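Local coordinates for single-strand binding protein (Thermus aquaticus, PDB 2FXQ) that binds single-stranded DNA and probably recruits partner proteins to it during replication, recombination and repair, working as a homodimer, at residues I11-A16 / G73-V78; N33-D38 / P51-V56; V131-N136 / L155-N160; D193-I198 / L222-P227. All coordinates share one frame; numbering follows the deposited sequence.

In the fold
Each subunit carries two OB folds in one chain, and the four contacts fall two to a fold. Contacts 1 and 2 belong to the first, their centres about 8 Å apart; they share a seam where strand 5-14 meets strand 28-41, with Thr13 N probably bonded to Ala35 O at 2.8 Å. Contacts 3 and 4 pair up likewise in the second fold, about 8 Å between centres, joined where Leu133 O probably accepts from Val197 N at 2.8 Å. Between the folds, contact 1 and contact 4 lie about 29 Å apart centre to centre. Strands 5-14 and 129-137 run side by side and connect the folds; contacts 1, 3 and 4 also touch the second subunit.

Contact 1: residues I11-A16 / G73-V78; sequences IGTLTA and GQLIFV
Ile11 holds CG2 anti to its backbone N and CG1 beside that nitrogen (chi1 -65°), so its two branches meet two different residues: CG2 lies against Leu75 CG, and CG1 reaches the edge of the Phe77 ring, 3.6 Å from CD1. Antiparallel strands 5-14 and 75-84 of the first OB fold meet here, with Ile11 facing Phe77 and Thr13 facing Leu75 as non-hydrogen-bonded pairs, their side chains on one face. Between them Gly12 and Ile76 form a hydrogen-bonded pair, Gly12 N giving to Ile76 O at 3.1 Å and Ile76 N to Gly12 O at 2.9 Å. The apolar Ile11, Leu75 and Phe77 suit a face on which the second subunit packs: its Arg223 lies on Ile11 and Leu75, and its Leu5 on Phe77. On the other face Leu14 CG rests 3.8 Å from Ile76 CG1, an aliphatic pair turned to the fold's interior beside Leu34 and Leu70. Just before strand 75-84 begins, Gly73 has a positive phi of 94°, where a CB would jam against the preceding carbonyl, which suits a residue without a side chain. Thr13 places its methyl CG2 3.4 Å from Gly73 O, while Leu14 N bonds to Gln74 O at 2.9 Å and Gly73 N gives to Leu14 O at 2.7 Å.

Contact 2: residues N33-D38 / P51-V56; sequences NLAGQD and PWYHRV
Trp52 lays one face of its indole on the backbone of Gly36: the amide N sits 3.4 Å above the ring plane, over its centre, and CA makes a CH-pi contact 3.7 Å from the centroid of the five-membered ring. Glycine suits this place because a CB there would clash with NE1. The indole folds back over the neighbouring strand because CG stands between the backbone N and the carbonyl carbon (chi1 57°), the crowded position. Leu34 CB adds an aliphatic contact to CZ3 at 3.8 Å. A water in the ring plane accepts the hydrogen bond of NE1 at 3.1 Å and donates one to Gln37 O. On the opposite face of the sheet from Trp52, Ala35 CB lies 3.7 Å from Tyr53 CD2. Farther along, Arg55 NH1 donates to a lone pair of Asn33 OD1 at 2.6 Å, in the guanidinium plane although the amide is turned 65° from it.

These pairs stand on the long antiparallel hairpin of strands 28-41 and 47-59 in the first OB fold. Its hydrogen-bonded pairs are Leu34 with His54 and Gly36 with Trp52, each joined by two backbone bonds. Outward, Asn129 ND2 bonds to Asp38 OD1, whose oxygen is 3.3 Å from Trp52 CD1. His54 is held at both ring nitrogens, ND1 by Thr217 and NE2 by Leu201 O.

Contact 3: residues V131-N136 / L155-N160; sequences VILMGN and LGLAVN
Gly135 and Asn136 bring strand 131-136 over Ala158 and Val159 of strand 155-160 at 100° between their directions, so the two pair only where they cross, Asn136 N giving to Ala158 O and Ala158 N to Asn136 O, both at 2.9 Å and the second nearly straight at 177°. Beside this pair, Gly135 CA lies 3.2 Å from Ala158 O; a CB would strike that oxygen, so glycine lets the chains close up. Leu157 reaches across with both methyls: CD1 rests 3.7 Å from Leu133 CB, and CD2 lies against the backbone at Gly135 C. Val159, with CG1 anti to the backbone N, places that methyl 3.5 Å from Met134 O.

Such a steep crossing reflects the strong coiling of an OB-fold barrel: Val131, Leu133 and Gly135 bond to strand 194-207 on one edge, while on the other Ile132 and Met134 bond to strand 5-14 before Asn136 passes to strand 151-160. Leu133 and Leu157 are buried, Leu133 packing on Leu174 and Leu157 on Leu195. Asn136 is partly exposed and its polar ends are satisfied: OD1 takes a hydrogen bond from a water at 2.6 Å that also gives to Ala158 O, and ND2 donates to Gly192 O.

Contact 4: residues D193-I198 / L222-P227; sequences DGLLVI and LRLERP
Leu224 runs from its CB, 4.2 Å from Leu195 CD1, through a CG set anti to the carbonyl carbon (chi1 -65°) to CD2, which lies 3.8 Å from Val197 CG2 and 4.1 Å from Leu195 CD2. A long branched leucine can thus touch two residues on the facing strand. Leu196 pairs with Glu225, and Ile198 with Arg223, as hydrogen-bonded pairs of the antiparallel hairpin 194-207 and 213-225. At the corner, Leu222 and Arg223 both face Ile198, a classic beta bulge: Ile198 O accepts from Leu222 N at 2.7 Å and from Arg223 N at 3.0 Å. Arg223 lies beside Ile198, CB to CB, then extends away to a within-strand salt bridge with Glu225, NE giving to OE1 on its anti lone pair at 2.7 Å, while NH1 bonds to Arg126 O of the second subunit. At the other end Asp193 OD1 stands 3.4 Å from Arg226 NH2, well out of the guanidinium plane, a salt bridge of charges alone; that oxygen also accepts from Arg190 N. A water in the Arg226 plane accepts from NE and gives to Gly194 O. The ring of Pro227 closes this end, its CD against Gly194 C. In the second OB fold, Leu224 meets Trp185 and Ala186 of helix 180-186 and Leu155 of strand 151-160, while Leu196 packs on Phe77 and Glu225 on Leu75 of the second subunit.

Contact 1: residues I11-A16 / G73-V78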
loop_
_atom_site.group_PDB
_atom_site.type_symbol
_atom_site.label_atom_id
_atom_site.label_comp_id
_atom_site.label_asym_id
_atom_site.label_seq_id
_atom_site.Cartn_x
_atom_site.Cartn_y
_atom_site.Cartn_z
ATOM N N ILE A 11 8.195 -4.602 3.746
ATOM C CA ILE A 11 8.868 -5.899 3.825
ATOM C C ILE A 11 10.347 -5.557 3.899
ATOM O O ILE A 11 10.849 -4.799 3.060
ATOM C CB ILE A 11 8.611 -6.740 2.526
ATOM C CG1 ILE A 11 7.111 -7.085 2.414
ATOM C CG2 ILE A 11 9.563 -8.015 2.491
ATOM C CD1 ILE A 11 6.721 -7.739 1.009
ATOM N N GLY A 12 11.071 -6.159 4.840
ATOM C CA GLY A 12 12.512 -5.919 4.964
ATOM C C GLY A 12 13.182 -7.130 5.538
ATOM O O GLY A 12 12.516 -8.081 6.004
ATOM N N THR A 13 14.507 -7.104 5.563
ATOM C CA THR A 13 15.263 -8.222 6.071
ATOM C C THR A 13 15.791 -7.862 7.456
ATOM O O THR A 13 16.302 -6.729 7.678
ATOM C CB THR A 13 16.486 -8.391 5.153
ATOM O OG1 THR A 13 15.988 -8.723 3.864
ATOM C CG2 THR A 13 17.352 -9.565 5.588
ATOM N N LEU A 14 15.722 -8.825 8.369
ATOM C CA LEU A 14 16.253 -8.609 9.715
ATOM C C LEU A 14 17.806 -8.511 9.715
ATOM O O LEU A 14 18.540 -9.376 9.158
ATOM C CB LEU A 14 15.794 -9.728 10.654
ATOM C CG LEU A 14 14.312 -9.704 11.093
ATOM C CD1 LEU A 14 13.946 -11.056 11.720
ATOM C CD2 LEU A 14 14.038 -8.583 12.177
ATOM N N THR A 15 18.302 -7.452 10.341
ATOM C CA THR A 15 19.733 -7.232 10.406
ATOM C C THR A 15 20.364 -7.808 11.642
ATOM O O THR A 15 21.584 -7.735 11.744
ATOM C CB THR A 15 20.115 -5.747 10.368
ATOM O OG1 THR A 15 19.413 -5.076 11.442
ATOM C CG2 THR A 15 19.626 -5.121 9.068
ATOM N N ALA A 16 19.564 -8.351 12.560
ATOM C CA ALA A 16 20.051 -9.065 13.734
ATOM C C ALA A 16 18.977 -10.002 14.177
ATOM O O ALA A 16 17.797 -9.797 13.878
ATOM C CB ALA A 16 20.425 -8.081 14.899
ATOM N N GLY A 73 18.586 -12.084 8.854
ATOM C CA GLY A 73 18.587 -12.476 7.446
ATOM C C GLY A 73 17.186 -12.805 6.920
ATOM O O GLY A 73 16.979 -12.914 5.719
ATOM N N GLN A 74 16.223 -12.976 7.817
ATOM C CA GLN A 74 14.891 -13.398 7.411
ATOM C C GLN A 74 14.108 -12.199 6.930
ATOM O O GLN A 74 14.155 -11.126 7.548
ATOM C CB GLN A 74 14.111 -13.994 8.615
ATOM C CG GLN A 74 12.740 -14.666 8.186
ATOM C CD GLN A 74 12.164 -15.550 9.296
ATOM O OE1 GLN A 74 12.687 -15.572 10.410
ATOM N NE2 GLN A 74 11.061 -16.252 8.992
ATOM N N LEU A 75 13.339 -12.411 5.885
ATOM C CA LEU A 75 12.389 -11.411 5.363
ATOM C C LEU A 75 11.123 -11.416 6.216
ATOM O O LEU A 75 10.586 -12.494 6.562
ATOM C CB LEU A 75 12.012 -11.817 3.937
ATOM C CG LEU A 75 11.813 -10.855 2.798
ATOM C CD1 LEU A 75 13.041 -9.942 2.641
ATOM C CD2 LEU A 75 11.554 -11.706 1.492
ATOM N N ILE A 76 10.610 -10.210 6.484
ATOM C CA ILE A 76 9.450 -10.032 7.346
ATOM C C ILE A 76 8.516 -9.026 6.657
ATOM O O ILE A 76 8.940 -7.966 6.196
ATOM C CB ILE A 76 9.850 -9.474 8.751
ATOM C CG1 ILE A 76 10.993 -10.264 9.434
ATOM C CG2 ILE A 76 8.653 -9.346 9.645
ATOM C CD1 ILE A 76 10.629 -11.720 9.897
ATOM N N PHE A 77 7.239 -9.360 6.641
ATOM C CA PHE A 77 6.209 -8.419 6.213
ATOM C C PHE A 77 5.577 -7.804 7.466
ATOM O O PHE A 77 5.278 -8.490 8.436
ATOM C CB PHE A 77 5.132 -9.211 5.388
ATOM C CG PHE A 77 3.903 -8.409 5.073
ATOM C CD1 PHE A 77 4.001 -7.350 4.249
ATOM C CD2 PHE A 77 2.667 -8.735 5.606
ATOM C CE1 PHE A 77 2.848 -6.563 3.908
ATOM C CE2 PHE A 77 1.491 -7.989 5.275
ATOM C CZ PHE A 77 1.595 -6.918 4.410
ATOM N N VAL A 78 5.423 -6.479 7.483
ATOM C CA VAL A 78 4.933 -5.767 8.661
ATOM C C VAL A 78 3.795 -4.863 8.221
ATOM O O VAL A 78 3.903 -4.226 7.177
ATOM C CB VAL A 78 6.088 -4.797 9.170
ATOM C CG1 VAL A 78 5.598 -4.004 10.355
ATOM C CG2 VAL A 78 7.346 -5.608 9.479
#

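Contact 2: residues N33-D38 / P51-V56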
loop_
_atom_site.group_PDB
_atom_site.type_symbol
_atom_site.label_atom_id
_atom_site.label_comp_id
_atom_site.label_asym_id
_atom_site.label_seq_id
_atom_site.Cartn_x
_atom_site.Cartn_y
_atom_site.Cartn_z
ATOM N N ASN A 33 15.079 -5.127 13.775
ATOM C CA ASN A 33 15.761 -4.126 13.004
ATOM C C ASN A 33 15.699 -4.591 11.541
ATOM O O ASN A 33 16.243 -5.665 11.196
ATOM C CB ASN A 33 17.199 -3.899 13.505
ATOM C CG ASN A 33 17.219 -3.211 14.866
ATOM O OD1 ASN A 33 16.815 -2.053 14.973
ATOM N ND2 ASN A 33 17.675 -3.909 15.897
ATOM N N LEU A 34 14.947 -3.844 10.731
ATOM C CA LEU A 34 14.736 -4.238 9.301
ATOM C C LEU A 34 15.501 -3.350 8.338
ATOM O O LEU A 34 15.763 -2.165 8.630
ATOM C CB LEU A 34 13.259 -4.210 8.873
ATOM C CG LEU A 34 12.355 -5.221 9.585
ATOM C CD1 LEU A 34 10.969 -5.012 9.016
ATOM C CD2 LEU A 34 12.789 -6.707 9.396
ATOM N N ALA A 35 15.892 -3.939 7.213
ATOM C CA ALA A 35 16.615 -3.225 6.160
ATOM C C ALA A 35 16.057 -3.546 4.799
ATOM O O ALA A 35 15.555 -4.655 4.554
ATOM C CB ALA A 35 18.092 -3.540 6.191
ATOM N N GLY A 36 16.160 -2.582 3.898
ATOM C CA GLY A 36 15.803 -2.786 2.505
ATOM C C GLY A 36 16.503 -1.701 1.677
ATOM O O GLY A 36 17.431 -1.030 2.153
ATOM N N GLN A 37 16.014 -1.485 0.468
ATOM C CA GLN A 37 16.587 -0.455 -0.404
ATOM C C GLN A 37 15.471 0.349 -1.024
ATOM O O GLN A 37 14.419 -0.200 -1.322
ATOM C CB GLN A 37 17.330 -1.164 -1.577
ATOM C CG GLN A 37 18.305 -2.229 -1.160
ATOM C CD GLN A 37 19.620 -1.621 -0.649
ATOM O OE1 GLN A 37 19.941 -0.456 -0.945
ATOM N NE2 GLN A 37 20.358 -2.389 0.122
ATOM N N ASP A 38 15.673 1.622 -1.296
ATOM C CA ASP A 38 14.824 2.133 -2.362
ATOM C C ASP A 38 15.515 2.945 -3.383
ATOM O O ASP A 38 16.528 3.575 -3.122
ATOM C CB ASP A 38 13.710 2.973 -1.887
ATOM C CG ASP A 38 13.926 3.443 -0.581
ATOM O OD1 ASP A 38 13.026 3.071 0.209
ATOM O OD2 ASP A 38 14.950 4.137 -0.288
ATOM N N PRO A 51 19.968 2.364 0.936
ATOM C CA PRO A 51 19.368 1.540 1.981
ATOM C C PRO A 51 18.494 2.340 2.912
ATOM O O PRO A 51 18.636 3.594 3.033
ATOM C CB PRO A 51 20.565 0.988 2.726
ATOM C CG PRO A 51 21.734 1.904 2.343
ATOM C CD PRO A 51 21.453 2.470 1.051
ATOM N N TRP A 52 17.539 1.621 3.522
ATOM C CA TRP A 52 16.774 2.131 4.613
ATOM C C TRP A 52 16.999 1.108 5.722
ATOM O O TRP A 52 17.228 -0.076 5.423
ATOM C CB TRP A 52 15.278 2.280 4.228
ATOM C CG TRP A 52 14.469 1.093 3.728
ATOM C CD1 TRP A 52 14.088 0.832 2.407
ATOM C CD2 TRP A 52 13.871 0.068 4.526
ATOM N NE1 TRP A 52 13.299 -0.297 2.390
ATOM C CE2 TRP A 52 13.139 -0.776 3.655
ATOM C CE3 TRP A 52 13.885 -0.237 5.907
ATOM C CZ2 TRP A 52 12.405 -1.897 4.111
ATOM C CZ3 TRP A 52 13.143 -1.367 6.366
ATOM C CH2 TRP A 52 12.425 -2.179 5.443
ATOM N N TYR A 53 16.951 1.571 6.973
ATOM C CA TYR A 53 17.048 0.748 8.149
ATOM C C TYR A 53 15.986 1.305 9.050
ATOM O O TYR A 53 15.977 2.509 9.349
ATOM C CB TYR A 53 18.430 0.904 8.888
ATOM C CG TYR A 53 19.553 0.486 7.995
ATOM C CD1 TYR A 53 20.168 1.408 7.119
ATOM C CD2 TYR A 53 19.960 -0.852 7.952
ATOM C CE1 TYR A 53 21.197 0.998 6.237
ATOM C CE2 TYR A 53 21.004 -1.271 7.059
ATOM C CZ TYR A 53 21.610 -0.338 6.221
ATOM O OH TYR A 53 22.618 -0.781 5.359
ATOM N N HIS A 54 15.109 0.445 9.547
ATOM C CA HIS A 54 14.088 0.941 10.449
ATOM C C HIS A 54 13.813 -0.030 11.542
ATOM O O HIS A 54 13.792 -1.250 11.298
ATOM C CB HIS A 54 12.774 1.162 9.701
ATOM C CG HIS A 54 12.886 2.179 8.613
ATOM N ND1 HIS A 54 13.352 3.455 8.853
ATOM C CD2 HIS A 54 12.571 2.124 7.301
ATOM C CE1 HIS A 54 13.322 4.146 7.732
ATOM N NE2 HIS A 54 12.900 3.348 6.763
ATOM N N ARG A 55 13.485 0.525 12.696
ATOM C CA ARG A 55 13.109 -0.272 13.842
ATOM C C ARG A 55 11.623 -0.562 13.826
ATOM O O ARG A 55 10.808 0.310 13.517
ATOM C CB ARG A 55 13.461 0.447 15.131
ATOM C CG ARG A 55 12.974 -0.332 16.378
ATOM C CD ARG A 55 13.970 -1.360 16.910
ATOM N NE ARG A 55 14.595 -0.866 18.138
ATOM C CZ ARG A 55 15.900 -0.831 18.367
ATOM N NH1 ARG A 55 16.764 -1.260 17.461
ATOM N NH2 ARG A 55 16.350 -0.361 19.524
ATOM N N VAL A 56 11.274 -1.803 14.104
ATOM C CA VAL A 56 9.876 -2.192 14.204
ATOM C C VAL A 56 9.701 -2.807 15.593
ATOM O O VAL A 56 10.374 -3.815 15.925
ATOM C CB VAL A 56 9.493 -3.212 13.115
ATOM C CG1 VAL A 56 8.034 -3.750 13.302
ATOM C CG2 VAL A 56 9.575 -2.529 11.715
HETATM O O HOH W 1 11.809 -1.268 -0.093
#

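Contact 3: residues V131-N136 / L155-N160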
loop_
_atom_site.group_PDB
_atom_site.type_symbol
_atom_site.label_atom_id
_atom_site.label_comp_id
_atom_site.label_asym_id
_atom_site.label_seq_id
_atom_site.Cartn_x
_atom_site.Cartn_y
_atom_site.Cartn_z
ATOM N N VAL A 131 3.962 4.285 3.214
ATOM C CA VAL A 131 3.303 4.871 4.329
ATOM C C VAL A 131 2.067 5.633 3.793
ATOM O O VAL A 131 2.141 6.242 2.727
ATOM C CB VAL A 131 4.290 5.939 4.956
ATOM C CG1 VAL A 131 3.554 6.707 6.062
ATOM C CG2 VAL A 131 5.602 5.238 5.531
ATOM N N ILE A 132 0.931 5.551 4.517
ATOM C CA ILE A 132 -0.249 6.351 4.168
ATOM C C ILE A 132 -0.543 7.193 5.416
ATOM O O ILE A 132 -0.741 6.638 6.521
ATOM C CB ILE A 132 -1.427 5.483 3.803
ATOM C CG1 ILE A 132 -1.072 4.640 2.556
ATOM C CG2 ILE A 132 -2.677 6.413 3.480
ATOM C CD1 ILE A 132 -2.271 3.634 2.114
ATOM N N LEU A 133 -0.575 8.531 5.255
ATOM C CA LEU A 133 -0.916 9.376 6.384
ATOM C C LEU A 133 -2.051 10.282 5.939
ATOM O O LEU A 133 -2.073 10.744 4.792
ATOM C CB LEU A 133 0.258 10.327 6.779
ATOM C CG LEU A 133 1.609 9.683 7.141
ATOM C CD1 LEU A 133 2.728 10.727 7.424
ATOM C CD2 LEU A 133 1.422 8.732 8.349
ATOM N N MET A 134 -2.944 10.616 6.857
ATOM C CA MET A 134 -3.869 11.707 6.543
ATOM C C MET A 134 -3.970 12.521 7.808
ATOM O O MET A 134 -4.216 11.958 8.923
ATOM C CB MET A 134 -5.255 11.186 6.184
ATOM C CG MET A 134 -6.142 12.371 5.481
ATOM S SD MET A 134 -7.633 11.654 4.889
ATOM C CE MET A 134 -7.296 11.241 3.252
ATOM N N GLY A 135 -3.828 13.840 7.669
ATOM C CA GLY A 135 -3.873 14.688 8.875
ATOM C C GLY A 135 -3.975 16.163 8.478
ATOM O O GLY A 135 -4.534 16.465 7.420
ATOM N N ASN A 136 -3.493 17.059 9.321
ATOM C CA ASN A 136 -3.614 18.529 9.042
ATOM C C ASN A 136 -2.293 19.147 9.299
ATOM O O ASN A 136 -1.600 18.749 10.249
ATOM C CB ASN A 136 -4.646 19.183 9.943
ATOM C CG ASN A 136 -6.077 18.690 9.601
ATOM O OD1 ASN A 136 -6.522 17.654 10.096
ATOM N ND2 ASN A 136 -6.738 19.399 8.709
ATOM N N LEU A 155 7.037 19.227 5.872
ATOM C CA LEU A 155 5.664 19.539 6.230
ATOM C C LEU A 155 5.481 18.911 7.608
ATOM O O LEU A 155 5.916 17.767 7.808
ATOM C CB LEU A 155 4.707 18.853 5.207
ATOM C CG LEU A 155 4.854 19.268 3.749
ATOM C CD1 LEU A 155 3.970 18.398 2.707
ATOM C CD2 LEU A 155 4.528 20.740 3.575
ATOM N N GLY A 156 4.839 19.622 8.526
ATOM C CA GLY A 156 4.476 19.014 9.827
ATOM C C GLY A 156 3.024 18.607 9.809
ATOM O O GLY A 156 2.155 19.414 9.456
ATOM N N LEU A 157 2.749 17.357 10.171
ATOM C CA LEU A 157 1.389 16.863 10.114
ATOM C C LEU A 157 0.933 16.363 11.482
ATOM O O LEU A 157 1.658 15.559 12.133
ATOM C CB LEU A 157 1.312 15.649 9.148
ATOM C CG LEU A 157 0.678 15.495 7.769
ATOM C CD1 LEU A 157 0.237 13.982 7.522
ATOM C CD2 LEU A 157 -0.435 16.511 7.487
ATOM N N ALA A 158 -0.258 16.801 11.872
ATOM C CA ALA A 158 -0.975 16.323 13.078
ATOM C C ALA A 158 -1.983 15.275 12.588
ATOM O O ALA A 158 -2.876 15.600 11.780
ATOM C CB ALA A 158 -1.742 17.481 13.719
ATOM N N VAL A 159 -1.834 14.044 13.068
ATOM C CA VAL A 159 -2.737 12.933 12.722
ATOM C C VAL A 159 -3.526 12.527 14.026
ATOM O O VAL A 159 -2.908 12.188 15.042
ATOM C CB VAL A 159 -1.922 11.774 12.179
ATOM C CG1 VAL A 159 -2.826 10.562 11.770
ATOM C CG2 VAL A 159 -0.988 12.250 11.028
ATOM N N ASN A 160 -4.855 12.618 13.998
ATOM C CA ASN A 160 -5.682 12.100 15.085
ATOM C C ASN A 160 -6.026 10.628 14.807
ATOM O O ASN A 160 -6.796 10.329 13.909
ATOM C CB ASN A 160 -6.957 12.943 15.268
ATOM C CG ASN A 160 -6.670 14.415 15.497
ATOM O OD1 ASN A 160 -5.761 14.784 16.239
ATOM N ND2 ASN A 160 -7.456 15.277 14.847
HETATM O O HOH W 2 -5.459 16.391 12.052
#

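Contact 4: residues D193-I198 / L222-P227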
loop_
_atom_site.group_PDB
_atom_site.type_symbol
_atom_site.label_atom_id
_atom_site.label_comp_id
_atom_site.label_asym_id
_atom_site.label_seq_id
_atom_site.Cartn_x
_atom_site.Cartn_y
_atom_site.Cartn_z
ATOM N N ASP A 193 -4.413 23.013 6.901
ATOM C CA ASP A 193 -4.979 22.330 5.722
ATOM C C ASP A 193 -4.877 20.815 5.925
ATOM O O ASP A 193 -3.890 20.298 6.465
ATOM C CB ASP A 193 -4.201 22.756 4.442
ATOM C CG ASP A 193 -4.570 24.148 3.972
ATOM O OD1 ASP A 193 -3.847 24.689 3.078
ATOM O OD2 ASP A 193 -5.587 24.749 4.424
ATOM N N GLY A 194 -5.883 20.097 5.455
ATOM C CA GLY A 194 -5.874 18.648 5.445
ATOM C C GLY A 194 -4.959 18.184 4.300
ATOM O O GLY A 194 -4.778 18.858 3.251
ATOM N N LEU A 195 -4.337 17.036 4.532
ATOM C CA LEU A 195 -3.406 16.477 3.582
ATOM C C LEU A 195 -3.439 14.957 3.669
ATOM O O LEU A 195 -3.293 14.386 4.762
ATOM C CB LEU A 195 -2.001 16.982 3.899
ATOM C CG LEU A 195 -0.921 16.651 2.865
ATOM C CD1 LEU A 195 -1.289 17.268 1.486
ATOM C CD2 LEU A 195 0.474 17.129 3.374
ATOM N N LEU A 196 -3.525 14.299 2.495
ATOM C CA LEU A 196 -3.276 12.845 2.383
ATOM C C LEU A 196 -1.878 12.617 1.797
ATOM O O LEU A 196 -1.534 13.232 0.777
ATOM C CB LEU A 196 -4.335 12.265 1.419
ATOM C CG LEU A 196 -4.126 10.777 0.969
ATOM C CD1 LEU A 196 -4.256 9.845 2.199
ATOM C CD2 LEU A 196 -5.182 10.383 -0.059
ATOM N N VAL A 197 -1.051 11.792 2.446
ATOM C CA VAL A 197 0.292 11.558 1.922
ATOM C C VAL A 197 0.396 10.071 1.599
ATOM O O VAL A 197 0.045 9.253 2.450
ATOM C CB VAL A 197 1.252 11.785 3.001
ATOM C CG1 VAL A 197 2.759 11.524 2.571
ATOM C CG2 VAL A 197 1.099 13.283 3.570
ATOM N N ILE A 198 0.931 9.739 0.421
ATOM C CA ILE A 198 1.308 8.369 0.142
ATOM C C ILE A 198 2.833 8.472 0.017
ATOM O O ILE A 198 3.316 9.262 -0.785
ATOM C CB ILE A 198 0.669 7.777 -1.173
ATOM C CG1 ILE A 198 -0.862 8.078 -1.354
ATOM C CG2 ILE A 198 1.087 6.249 -1.347
ATOM C CD1 ILE A 198 -1.817 7.373 -0.430
ATOM N N LEU A 222 5.432 10.615 -1.851
ATOM C CA LEU A 222 5.498 10.275 -3.258
ATOM C C LEU A 222 4.229 10.764 -3.977
ATOM O O LEU A 222 4.275 11.023 -5.176
ATOM C CB LEU A 222 5.674 8.779 -3.435
ATOM C CG LEU A 222 6.986 8.276 -2.780
ATOM C CD1 LEU A 222 7.052 6.744 -2.919
ATOM C CD2 LEU A 222 8.254 8.931 -3.422
ATOM N N ARG A 223 3.138 10.908 -3.245
ATOM C CA ARG A 223 1.928 11.520 -3.794
ATOM C C ARG A 223 1.345 12.350 -2.659
ATOM O O ARG A 223 1.441 11.970 -1.490
ATOM C CB ARG A 223 0.899 10.437 -4.127
ATOM C CG ARG A 223 -0.335 11.030 -4.811
ATOM C CD ARG A 223 -1.108 10.032 -5.688
ATOM N NE ARG A 223 -2.336 10.638 -6.206
ATOM C CZ ARG A 223 -3.163 10.059 -7.103
ATOM N NH1 ARG A 223 -2.918 8.884 -7.637
ATOM N NH2 ARG A 223 -4.247 10.671 -7.480
ATOM N N LEU A 224 0.760 13.499 -2.991
ATOM C CA LEU A 224 0.048 14.293 -2.018
ATOM C C LEU A 224 -1.318 14.702 -2.630
ATOM O O LEU A 224 -1.411 15.044 -3.809
ATOM C CB LEU A 224 0.819 15.635 -1.733
ATOM C CG LEU A 224 2.208 15.499 -1.073
ATOM C CD1 LEU A 224 2.819 16.907 -0.956
ATOM C CD2 LEU A 224 2.049 14.856 0.285
ATOM N N GLU A 225 -2.363 14.641 -1.821
ATOM C CA GLU A 225 -3.682 15.016 -2.268
ATOM C C GLU A 225 -4.326 15.760 -1.111
ATOM O O GLU A 225 -3.927 15.601 0.022
ATOM C CB GLU A 225 -4.556 13.794 -2.635
ATOM C CG GLU A 225 -4.011 12.898 -3.758
ATOM C CD GLU A 225 -3.969 13.596 -5.124
ATOM O OE1 GLU A 225 -3.254 13.120 -6.054
ATOM O OE2 GLU A 225 -4.623 14.654 -5.283
ATOM N N ARG A 226 -5.360 16.534 -1.426
ATOM C CA ARG A 226 -6.127 17.220 -0.424
ATOM C C ARG A 226 -7.515 16.598 -0.194
ATOM O O ARG A 226 -8.340 16.563 -1.109
ATOM C CB ARG A 226 -6.360 18.644 -0.941
ATOM C CG ARG A 226 -5.101 19.419 -1.211
ATOM C CD ARG A 226 -5.398 20.854 -1.602
ATOM N NE ARG A 226 -5.797 21.600 -0.417
ATOM C CZ ARG A 226 -5.654 22.909 -0.311
ATOM N NH1 ARG A 226 -5.127 23.588 -1.332
ATOM N NH2 ARG A 226 -6.017 23.529 0.802
ATOM N N PRO A 227 -7.805 16.160 1.017
ATOM C CA PRO A 227 -9.116 15.601 1.330
ATOM C C PRO A 227 -10.133 16.747 1.284
ATOM O O PRO A 227 -9.788 17.894 1.554
ATOM C CB PRO A 227 -8.958 15.070 2.752
ATOM C CG PRO A 227 -7.800 15.836 3.311
ATOM C CD PRO A 227 -6.883 16.131 2.181
HETATM O O HOH W 3 -6.297 20.773 2.207
#